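Local atomic coordinates of cell division control protein 4 (Saccharomyces cerevisiae, PDB entry 3V7D), a protein that recognises phosphorylated target proteins, among them the CDK inhibitor SIC1, as the substrate-binding subunit of an SCF E3 ubiquitin ligase. Residues T397-E411 with D434-L446. The protein carries 1 engineered substitution. Numbering follows the deposited sequence.
Sequences TTFYVSDNILVSGSE and DQIWSVNFKGKTL
Two neighbouring blades of the WD40 beta-propeller pack face to face here, through strands 397-401 and 405-410 of one blade and strand 435-442 of the next. Strand 397-401 runs nearly parallel to strand 435-442, with the axes 5.6 Å apart. Two threonines bridge the gap. Thr397 OG1 donates to Ile436 O over a very short 2.5 Å, and a water ties the same hydroxyl to Gln435 OE1 and Ile436 N. Thr398 OG1 accepts from Val439 N at 3.1 Å; its chi1 of -176° swings OG1 away from its own backbone N, towards Val439 N.

At the other end, Tyr400 lies alongside Asn440, ring and amide stacked, their planes 26° apart, with Asn440 OD1 over one ring face. Its CD2 edge meets the face of Phe441 in a T-shaped pair, centroids 5.3 Å apart. A serine in place of Tyr400 would probably leave the Asn440 amide without its stacking surface and one face of Phe441 poorly covered. The tip of Phe441 reaches across to Ile405, where Phe441 CZ lies 3.7 Å from Ile405 CG2, and Val407 CG2 touches Phe441 CE2. Val407 CG1 packs on Val439 CG2.

Thr397 and Trp437 also pack against the bound peptide. Phe414 of strand 413-418 backs Val407 and Val439. Strand 355-360 flanks Phe399 through Leu357 and Arg359, while Leu128 and Phe130 of strand 125-131 touch Asn440.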
# COMPACT_ATOMS: atom_id res chain seq x y z
N THR B 397 9.48 8.18 -19.13
CA THR B 397 10.77 8.39 -18.49
C THR B 397 10.74 8.00 -17.01
O THR B 397 11.74 7.55 -16.45
CB THR B 397 11.23 9.86 -18.61
OG1 THR B 397 10.17 10.72 -18.17
CG2 THR B 397 11.56 10.19 -20.06
N THR B 398 9.57 8.16 -16.39
CA THR B 398 9.43 7.84 -14.97
C THR B 398 7.96 7.68 -14.59
O THR B 398 7.08 8.27 -15.21
CB THR B 398 10.08 8.92 -14.07
OG1 THR B 398 9.99 8.52 -12.70
CG2 THR B 398 9.38 10.27 -14.24
N PHE B 399 7.71 6.88 -13.56
CA PHE B 399 6.39 6.83 -12.94
C PHE B 399 6.52 6.35 -11.51
O PHE B 399 7.53 5.76 -11.13
CB PHE B 399 5.42 5.94 -13.72
CG PHE B 399 5.61 4.46 -13.49
CD1 PHE B 399 6.46 3.72 -14.30
CD2 PHE B 399 4.92 3.80 -12.48
CE1 PHE B 399 6.63 2.36 -14.10
CE2 PHE B 399 5.09 2.44 -12.27
CZ PHE B 399 5.94 1.72 -13.08
N TYR B 400 5.49 6.60 -10.71
CA TYR B 400 5.45 6.08 -9.36
C TYR B 400 4.02 5.67 -9.08
O TYR B 400 3.09 6.19 -9.70
CB TYR B 400 5.92 7.12 -8.35
CG TYR B 400 6.43 6.52 -7.05
CD1 TYR B 400 7.74 6.08 -6.94
CD2 TYR B 400 5.59 6.38 -5.94
CE1 TYR B 400 8.22 5.53 -5.76
CE2 TYR B 400 6.06 5.82 -4.76
CZ TYR B 400 7.37 5.40 -4.68
OH TYR B 400 7.84 4.85 -3.51
N VAL B 401 3.84 4.73 -8.17
CA VAL B 401 2.52 4.14 -8.01
C VAL B 401 2.24 3.62 -6.60
O VAL B 401 3.14 3.16 -5.89
CB VAL B 401 2.31 3.00 -9.04
CG1 VAL B 401 3.12 1.76 -8.65
CG2 VAL B 401 0.83 2.67 -9.20
N SER B 402 0.97 3.71 -6.21
CA SER B 402 0.47 3.05 -5.02
C SER B 402 -0.78 2.29 -5.44
O SER B 402 -1.10 2.25 -6.63
CB SER B 402 0.10 4.08 -3.95
OG SER B 402 -1.03 4.83 -4.36
N ASP B 403 -1.48 1.69 -4.49
CA ASP B 403 -2.71 0.98 -4.81
C ASP B 403 -3.79 1.94 -5.29
O ASP B 403 -4.70 1.55 -6.00
CB ASP B 403 -3.22 0.19 -3.60
CG ASP B 403 -2.35 -1.00 -3.25
OD1 ASP B 403 -1.57 -1.45 -4.12
OD2 ASP B 403 -2.45 -1.48 -2.11
N ASN B 404 -3.67 3.21 -4.90
CA ASN B 404 -4.70 4.20 -5.18
C ASN B 404 -4.37 5.15 -6.33
O ASN B 404 -5.27 5.62 -7.03
CB ASN B 404 -5.00 5.00 -3.92
CG ASN B 404 -5.70 4.18 -2.86
OD1 ASN B 404 -6.57 3.36 -3.17
ND2 ASN B 404 -5.32 4.38 -1.61
N ILE B 405 -3.09 5.42 -6.54
CA ILE B 405 -2.66 6.49 -7.44
C ILE B 405 -1.52 6.06 -8.35
O ILE B 405 -0.58 5.40 -7.90
CB ILE B 405 -2.21 7.73 -6.64
CG1 ILE B 405 -3.41 8.42 -5.97
CG2 ILE B 405 -1.49 8.73 -7.53
CD1 ILE B 405 -4.27 9.20 -6.95
N LEU B 406 -1.61 6.43 -9.62
CA LEU B 406 -0.48 6.35 -10.54
C LEU B 406 -0.10 7.76 -11.00
O LEU B 406 -0.96 8.54 -11.42
CB LEU B 406 -0.83 5.49 -11.76
CG LEU B 406 0.12 5.53 -12.97
CD1 LEU B 406 1.45 4.88 -12.64
CD2 LEU B 406 -0.51 4.89 -14.22
N VAL B 407 1.18 8.09 -10.91
CA VAL B 407 1.69 9.33 -11.47
C VAL B 407 2.77 8.96 -12.49
O VAL B 407 3.70 8.24 -12.16
CB VAL B 407 2.30 10.25 -10.40
CG1 VAL B 407 2.86 11.51 -11.05
CG2 VAL B 407 1.27 10.62 -9.35
N SER B 408 2.64 9.45 -13.72
CA SER B 408 3.60 9.09 -14.77
C SER B 408 4.14 10.32 -15.50
O SER B 408 3.48 11.36 -15.56
CB SER B 408 2.96 8.13 -15.77
OG SER B 408 1.73 8.64 -16.27
N GLY B 409 5.33 10.19 -16.06
CA GLY B 409 5.97 11.31 -16.73
C GLY B 409 6.66 10.95 -18.03
O GLY B 409 7.21 9.85 -18.19
N SER B 410 6.63 11.89 -18.96
CA SER B 410 7.36 11.77 -20.21
C SER B 410 7.47 13.16 -20.80
O SER B 410 7.01 14.13 -20.19
CB SER B 410 6.63 10.85 -21.19
OG SER B 410 5.41 11.42 -21.62
N GLU B 411 8.07 13.27 -21.98
CA GLU B 411 8.24 14.56 -22.63
C GLU B 411 6.92 15.31 -22.74
O GLU B 411 5.95 14.80 -23.30
CB GLU B 411 8.86 14.37 -24.01
CG GLU B 411 9.16 15.66 -24.73
CD GLU B 411 9.97 15.44 -26.00
OE1 GLU B 411 11.21 15.29 -25.89
OE2 GLU B 411 9.37 15.41 -27.09
N ASP B 434 9.23 20.39 -19.55
CA ASP B 434 9.54 19.82 -20.86
C ASP B 434 9.84 18.33 -20.73
O ASP B 434 9.50 17.54 -21.61
CB ASP B 434 10.73 20.53 -21.50
CG ASP B 434 10.43 21.96 -21.88
OD1 ASP B 434 9.30 22.24 -22.33
OD2 ASP B 434 11.33 22.82 -21.74
N GLN B 435 10.49 17.96 -19.63
CA GLN B 435 10.76 16.56 -19.33
C GLN B 435 10.49 16.29 -17.85
O GLN B 435 10.65 17.18 -17.01
CB GLN B 435 12.21 16.20 -19.65
CG GLN B 435 12.62 16.46 -21.08
CD GLN B 435 12.29 15.31 -22.01
OE1 GLN B 435 11.70 14.31 -21.61
NE2 GLN B 435 12.69 15.45 -23.28
N ILE B 436 10.07 15.07 -17.55
CA ILE B 436 9.96 14.62 -16.17
C ILE B 436 11.00 13.53 -15.96
O ILE B 436 10.85 12.43 -16.48
CB ILE B 436 8.57 14.04 -15.86
CG1 ILE B 436 7.48 14.95 -16.43
CG2 ILE B 436 8.41 13.82 -14.36
CD1 ILE B 436 7.42 16.32 -15.78
N TRP B 437 12.06 13.84 -15.22
CA TRP B 437 13.16 12.90 -15.08
C TRP B 437 12.88 11.85 -14.01
O TRP B 437 13.23 10.69 -14.16
CB TRP B 437 14.47 13.63 -14.78
CG TRP B 437 14.89 14.56 -15.89
CD1 TRP B 437 15.11 15.90 -15.79
CD2 TRP B 437 15.11 14.22 -17.26
NE1 TRP B 437 15.47 16.41 -17.02
CE2 TRP B 437 15.47 15.40 -17.93
CE3 TRP B 437 15.04 13.02 -17.99
CZ2 TRP B 437 15.76 15.42 -19.30
CZ3 TRP B 437 15.33 13.05 -19.34
CH2 TRP B 437 15.68 14.24 -19.98
N SER B 438 12.24 12.27 -12.92
CA SER B 438 11.97 11.35 -11.83
C SER B 438 10.78 11.83 -11.01
O SER B 438 10.66 13.02 -10.72
CB SER B 438 13.21 11.22 -10.93
OG SER B 438 13.01 10.22 -9.96
N VAL B 439 9.90 10.90 -10.66
CA VAL B 439 8.74 11.23 -9.85
C VAL B 439 8.60 10.23 -8.69
O VAL B 439 8.90 9.04 -8.83
CB VAL B 439 7.44 11.30 -10.70
CG1 VAL B 439 6.92 9.91 -11.05
CG2 VAL B 439 6.37 12.07 -9.96
N ASN B 440 8.17 10.74 -7.54
CA ASN B 440 8.05 9.93 -6.34
C ASN B 440 7.01 10.60 -5.45
O ASN B 440 6.97 11.83 -5.35
CB ASN B 440 9.40 9.85 -5.62
CG ASN B 440 9.45 8.76 -4.55
OD1 ASN B 440 8.54 8.63 -3.73
ND2 ASN B 440 10.52 7.97 -4.56
N PHE B 441 6.16 9.81 -4.82
CA PHE B 441 5.21 10.39 -3.87
C PHE B 441 4.95 9.50 -2.67
O PHE B 441 5.09 8.28 -2.75
CB PHE B 441 3.89 10.78 -4.56
CG PHE B 441 3.07 9.61 -5.03
CD1 PHE B 441 2.20 8.96 -4.17
CD2 PHE B 441 3.15 9.18 -6.34
CE1 PHE B 441 1.44 7.89 -4.60
CE2 PHE B 441 2.39 8.10 -6.79
CZ PHE B 441 1.53 7.46 -5.91
N LYS B 442 4.58 10.13 -1.56
CA LYS B 442 4.15 9.41 -0.38
C LYS B 442 3.17 10.30 0.38
O LYS B 442 3.50 11.44 0.73
CB LYS B 442 5.33 9.04 0.52
CG LYS B 442 4.97 8.00 1.58
CD LYS B 442 6.15 7.61 2.46
CE LYS B 442 6.50 8.69 3.47
NZ LYS B 442 7.43 8.20 4.54
N GLY B 443 1.97 9.79 0.60
CA GLY B 443 0.94 10.54 1.31
C GLY B 443 0.59 11.86 0.64
O GLY B 443 0.14 11.90 -0.50
N LYS B 444 0.81 12.95 1.37
CA LYS B 444 0.39 14.27 0.93
C LYS B 444 1.41 14.93 0.00
O LYS B 444 1.14 16.00 -0.55
CB LYS B 444 0.17 15.17 2.15
CG LYS B 444 1.39 15.26 3.06
CD LYS B 444 1.16 16.17 4.25
CE LYS B 444 1.62 17.59 3.95
NZ LYS B 444 1.06 18.55 4.93
N THR B 445 2.57 14.31 -0.16
CA THR B 445 3.67 14.95 -0.86
C THR B 445 4.05 14.22 -2.14
O THR B 445 4.31 13.02 -2.13
CB THR B 445 4.91 15.06 0.04
OG1 THR B 445 4.56 15.72 1.26
CG2 THR B 445 6.01 15.86 -0.67
N LEU B 446 4.09 14.98 -3.23
CA LEU B 446 4.52 14.47 -4.53
C LEU B 446 5.72 15.29 -5.00
O LEU B 446 5.67 16.52 -5.01
CB LEU B 446 3.35 14.57 -5.53
CG LEU B 446 3.60 14.52 -7.04
CD1 LEU B 446 4.18 13.20 -7.46
CD2 LEU B 446 2.29 14.77 -7.79
O HOH W 1 10.28 13.26 -19.73